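Local atomic coordinates of putative NADH-depentdent flavin oxidoreductase (Cupriavidus metallidurans, PDB entry 5OCS), a protein that probably acts as an FMN-dependent, NAD(P)H-oxidising ene-reductase of the Old Yellow Enzyme family, built on a TIM barrel. Residues Glu310-Ile313 / Glu317-Ile320; Gly301-Thr304 / Gln308-Ala311. All blocks are in the same frame, centred on the assembly; numbering follows the deposited sequence.

Interaction 1 of 2, residues Glu310-Ile313 / Glu317-Ile320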
loop_
_atom_site.group_PDB
_atom_site.type_symbol
_atom_site.label_atom_id
_atom_site.label_comp_id
_atom_site.label_asym_id
_atom_site.label_seq_id
_atom_site.Cartn_x
_atom_site.Cartn_y
_atom_site.Cartn_z
ATOM N N GLU D 310 -20.419 4.824 10.371
ATOM C CA GLU D 310 -21.197 6.049 10.472
ATOM C C GLU D 310 -22.201 5.928 11.628
ATOM O O GLU D 310 -22.354 6.862 12.443
ATOM C CB GLU D 310 -21.916 6.308 9.146
ATOM C CG GLU D 310 -22.935 7.451 9.118
ATOM C CD GLU D 310 -22.346 8.810 9.453
ATOM O OE1 GLU D 310 -21.100 9.000 9.436
ATOM O OE2 GLU D 310 -23.133 9.731 9.722
ATOM N N ALA D 311 -22.869 4.782 11.688
ATOM C CA ALA D 311 -23.909 4.602 12.693
ATOM C C ALA D 311 -23.326 4.634 14.102
ATOM O O ALA D 311 -23.926 5.248 15.022
ATOM C CB ALA D 311 -24.683 3.307 12.482
ATOM N N ILE D 312 -22.183 3.973 14.297
ATOM C CA ILE D 312 -21.490 4.058 15.588
ATOM C C ILE D 312 -21.283 5.526 15.962
ATOM O O ILE D 312 -21.491 5.909 17.098
ATOM C CB ILE D 312 -20.169 3.241 15.600
ATOM C CG1 ILE D 312 -20.501 1.739 15.656
ATOM C CG2 ILE D 312 -19.241 3.679 16.738
ATOM C CD1 ILE D 312 -19.316 0.844 15.332
ATOM N N ILE D 313 -20.827 6.363 15.033
ATOM C CA ILE D 313 -20.578 7.745 15.408
ATOM C C ILE D 313 -21.892 8.505 15.590
ATOM O O ILE D 313 -22.058 9.260 16.567
ATOM C CB ILE D 313 -19.712 8.452 14.362
ATOM C CG1 ILE D 313 -18.334 7.743 14.215
ATOM C CG2 ILE D 313 -19.557 9.913 14.683
ATOM C CD1 ILE D 313 -17.476 7.672 15.458
ATOM N N GLU D 317 -22.165 6.293 20.019
ATOM C CA GLU D 317 -21.569 5.124 20.668
ATOM C C GLU D 317 -20.077 5.341 20.915
ATOM O O GLU D 317 -19.541 4.750 21.826
ATOM C CB GLU D 317 -21.807 3.837 19.879
ATOM C CG GLU D 317 -23.262 3.398 19.820
ATOM C CD GLU D 317 -23.548 2.239 18.884
ATOM O OE1 GLU D 317 -22.737 1.298 18.784
ATOM O OE2 GLU D 317 -24.620 2.243 18.249
ATOM N N ALA D 318 -19.418 6.163 20.089
ATOM C CA ALA D 318 -17.987 6.429 20.209
ATOM C C ALA D 318 -17.676 7.732 19.482
ATOM O O ALA D 318 -18.461 8.166 18.638
ATOM C CB ALA D 318 -17.155 5.273 19.630
ATOM N N ASP D 319 -16.549 8.342 19.818
ATOM C CA ASP D 319 -16.054 9.533 19.127
ATOM C C ASP D 319 -15.084 9.220 18.000
ATOM O O ASP D 319 -15.001 9.977 17.024
ATOM C CB ASP D 319 -15.374 10.429 20.139
ATOM C CG ASP D 319 -16.269 10.729 21.306
ATOM O OD1 ASP D 319 -17.326 11.310 21.011
ATOM O OD2 ASP D 319 -15.957 10.357 22.448
ATOM N N ILE D 320 -14.360 8.118 18.149
ATOM C CA ILE D 320 -13.402 7.652 17.151
ATOM C C ILE D 320 -13.627 6.154 17.026
ATOM O O ILE D 320 -13.916 5.475 18.039
ATOM C CB ILE D 320 -11.972 7.948 17.616
ATOM C CG1 ILE D 320 -11.725 9.468 17.631
ATOM C CG2 ILE D 320 -10.966 7.227 16.720
ATOM C CD1 ILE D 320 -10.454 9.848 18.330
HETATM O O HOH W 1 -20.304 10.167 18.453
#

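Interaction 2 of 2, residues Gly301-Thr304 / Gln308-Ala311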
loop_
_atom_site.group_PDB
_atom_site.type_symbol
_atom_site.label_atom_id
_atom_site.label_comp_id
_atom_site.label_asym_id
_atom_site.label_seq_id
_atom_site.Cartn_x
_atom_site.Cartn_y
_atom_site.Cartn_z
ATOM N N GLY D 301 -13.982 -1.186 16.397
ATOM C CA GLY D 301 -15.100 -1.480 15.537
ATOM C C GLY D 301 -14.816 -2.712 14.693
ATOM O O GLY D 301 -14.059 -2.625 13.689
ATOM N N LEU D 302 -15.428 -3.847 15.046
ATOM C CA LEU D 302 -15.253 -5.078 14.258
ATOM C C LEU D 302 -16.255 -5.045 13.131
ATOM O O LEU D 302 -17.200 -5.813 13.109
ATOM C CB LEU D 302 -15.417 -6.328 15.146
ATOM C CG LEU D 302 -14.450 -6.409 16.320
ATOM C CD1 LEU D 302 -14.783 -7.688 17.100
ATOM C CD2 LEU D 302 -12.979 -6.384 15.940
ATOM N N ILE D 303 -16.040 -4.110 12.204
ATOM C CA ILE D 303 -16.953 -3.785 11.141
ATOM C C ILE D 303 -16.239 -3.746 9.815
ATOM O O ILE D 303 -15.012 -3.653 9.770
ATOM C CB ILE D 303 -17.669 -2.440 11.420
ATOM C CG1 ILE D 303 -16.663 -1.277 11.500
ATOM C CG2 ILE D 303 -18.451 -2.529 12.722
ATOM C CD1 ILE D 303 -16.314 -0.665 10.157
ATOM N N THR D 304 -17.005 -3.831 8.729
ATOM C CA THR D 304 -16.432 -3.735 7.378
ATOM C C THR D 304 -17.090 -2.647 6.532
ATOM O O THR D 304 -16.514 -2.236 5.542
ATOM C CB THR D 304 -16.539 -5.074 6.604
ATOM O OG1 THR D 304 -17.934 -5.365 6.375
ATOM C CG2 THR D 304 -15.867 -6.227 7.408
ATOM N N GLN D 308 -21.909 0.991 8.828
ATOM C CA GLN D 308 -21.734 0.516 10.209
ATOM C C GLN D 308 -20.937 1.515 11.047
ATOM O O GLN D 308 -21.305 1.876 12.175
ATOM C CB GLN D 308 -21.027 -0.836 10.241
ATOM C CG GLN D 308 -21.762 -2.009 9.620
ATOM C CD GLN D 308 -20.852 -3.245 9.623
ATOM O OE1 GLN D 308 -19.857 -3.270 8.945
ATOM N NE2 GLN D 308 -21.153 -4.226 10.457
ATOM N N ALA D 309 -19.824 2.000 10.493
ATOM C CA ALA D 309 -19.013 2.990 11.191
ATOM C C ALA D 309 -19.739 4.325 11.409
ATOM O O ALA D 309 -19.701 4.887 12.496
ATOM C CB ALA D 309 -17.722 3.205 10.433
ATOM N N GLU D 310 -20.419 4.824 10.371
ATOM C CA GLU D 310 -21.197 6.049 10.472
ATOM C C GLU D 310 -22.201 5.928 11.628
ATOM O O GLU D 310 -22.354 6.862 12.443
ATOM C CB GLU D 310 -21.916 6.308 9.146
ATOM C CG GLU D 310 -22.935 7.451 9.118
ATOM C CD GLU D 310 -22.346 8.810 9.453
ATOM O OE1 GLU D 310 -21.100 9.000 9.436
ATOM O OE2 GLU D 310 -23.133 9.731 9.722
ATOM N N ALA D 311 -22.869 4.782 11.688
ATOM C CA ALA D 311 -23.909 4.602 12.693
ATOM C C ALA D 311 -23.326 4.634 14.102
ATOM O O ALA D 311 -23.926 5.248 15.022
ATOM C CB ALA D 311 -24.683 3.307 12.482
HETATM O O HOH W 2 -19.002 -6.487 10.251
#

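Interaction 1 of 2, residues Glu310-Ile313 / Glu317-Ile320
In the TIM barrel, the turn from helix 306-314 into strand 320-323, the eighth strand, is fastened where Ile312 and Ile313 meet Glu317 and Ala318. The peptide N-H of Glu317 donates to Ile312 O across 3.0 Å, meeting the carbonyl almost head-on (C=O...N angle 169°). The returning chain thereby satisfies a carbonyl in the last turn of the helix. Beside this bond the side chains of Ile312 and Glu317 cross at about a right angle. A chi1 of -73° puts Ile312 CG1 beside the backbone N and leaves CG2 anti to it, 3.9 Å from Ala318 CB, a side chain small enough to meet both Ile312 and Ala299 of strand 297-300. Glu317 CB lies 3.5 Å from Ile312 O, and Glu317 OE1 comes to 3.9 Å from Ile312 CG1; the carboxylate's polar bonds go elsewhere, OE2 to the side-chain N-H of Asn315 and OE1 to the amide of Val283. Such partners probably offset the cost of burying the acid. Asp319, whose CB points away from the helix, forms a salt bridge through OD1 with Lys290. The amide of Ala318 is buried without a partner. Ile313 leaves the helix on the far side, but its second torsion (-60°) swings CD1 back to 3.4 Å from Ala318 O. That same oxygen receives a 2.7 Å bond from a water that also donates to Ile313 O.

Interaction 2 of 2, residues Gly301-Thr304 / Gln308-Ala311
One face of the flat carboxamide of Gln308 is covered by Ile303, whose CB lies 3.7 Å and CG2 4.0 Å from Gln308 CD. At the oxygen edge the peptide N-H of Thr304 donates to Gln308 OE1 (2.9 Å), with the nitrogen tilted 23° out of the carbonyl plane to the side where Ile303 lies. Thr304 OG1 stands beyond the same oxygen, displaced toward the opposite face. Nearly in the amide plane, the N-H of Gln308 NE2 that is syn to OE1 donates to a water 3.1 Å away, which reaches Leu302 O through a weak bond. Leu302, the centre of an inverse gamma turn, belongs to the FMN site of this protein. A branched Ile303 suits its place because it serves two surfaces: CG2 faces the amide, while CG1, between the backbone N and carbonyl carbon (chi1 62°), carries CD1 to within 4.1 Å of Ala309 CB. Farther in, Ile303 also packs on Ile321 and Ile323 of the neighbouring strand, and Trp333 covers it. Since Gln308 OE1 accepts the amide of Glu305 as well, a neutral side chain with both an acceptor and a donor satisfies two successive peptide N-H groups and donates to a water, an arrangement consistent with one fixed amide rotation.

How the interactions relate
Both contacts use helix 306-314, which links the seventh and eighth strands of the parallel barrel in a beta-alpha-beta crossover, and their centres are 8 Å apart. Interaction 2 comes first along the chain, joining the loop after strand 297-300 to residues 308-311 of the helix; interaction 1 follows, joining residues 310-313, nearer its C-terminal end, to the approach to strand 320-323. Their segments share Glu310 and Ala311 in the sequence. Interaction 2 lies at the C-terminal end of the seventh strand, where Leu302 contributes to the FMN site, whereas interaction 1 lies at the entry to the eighth. Together they tie the helix to both of its connecting loops.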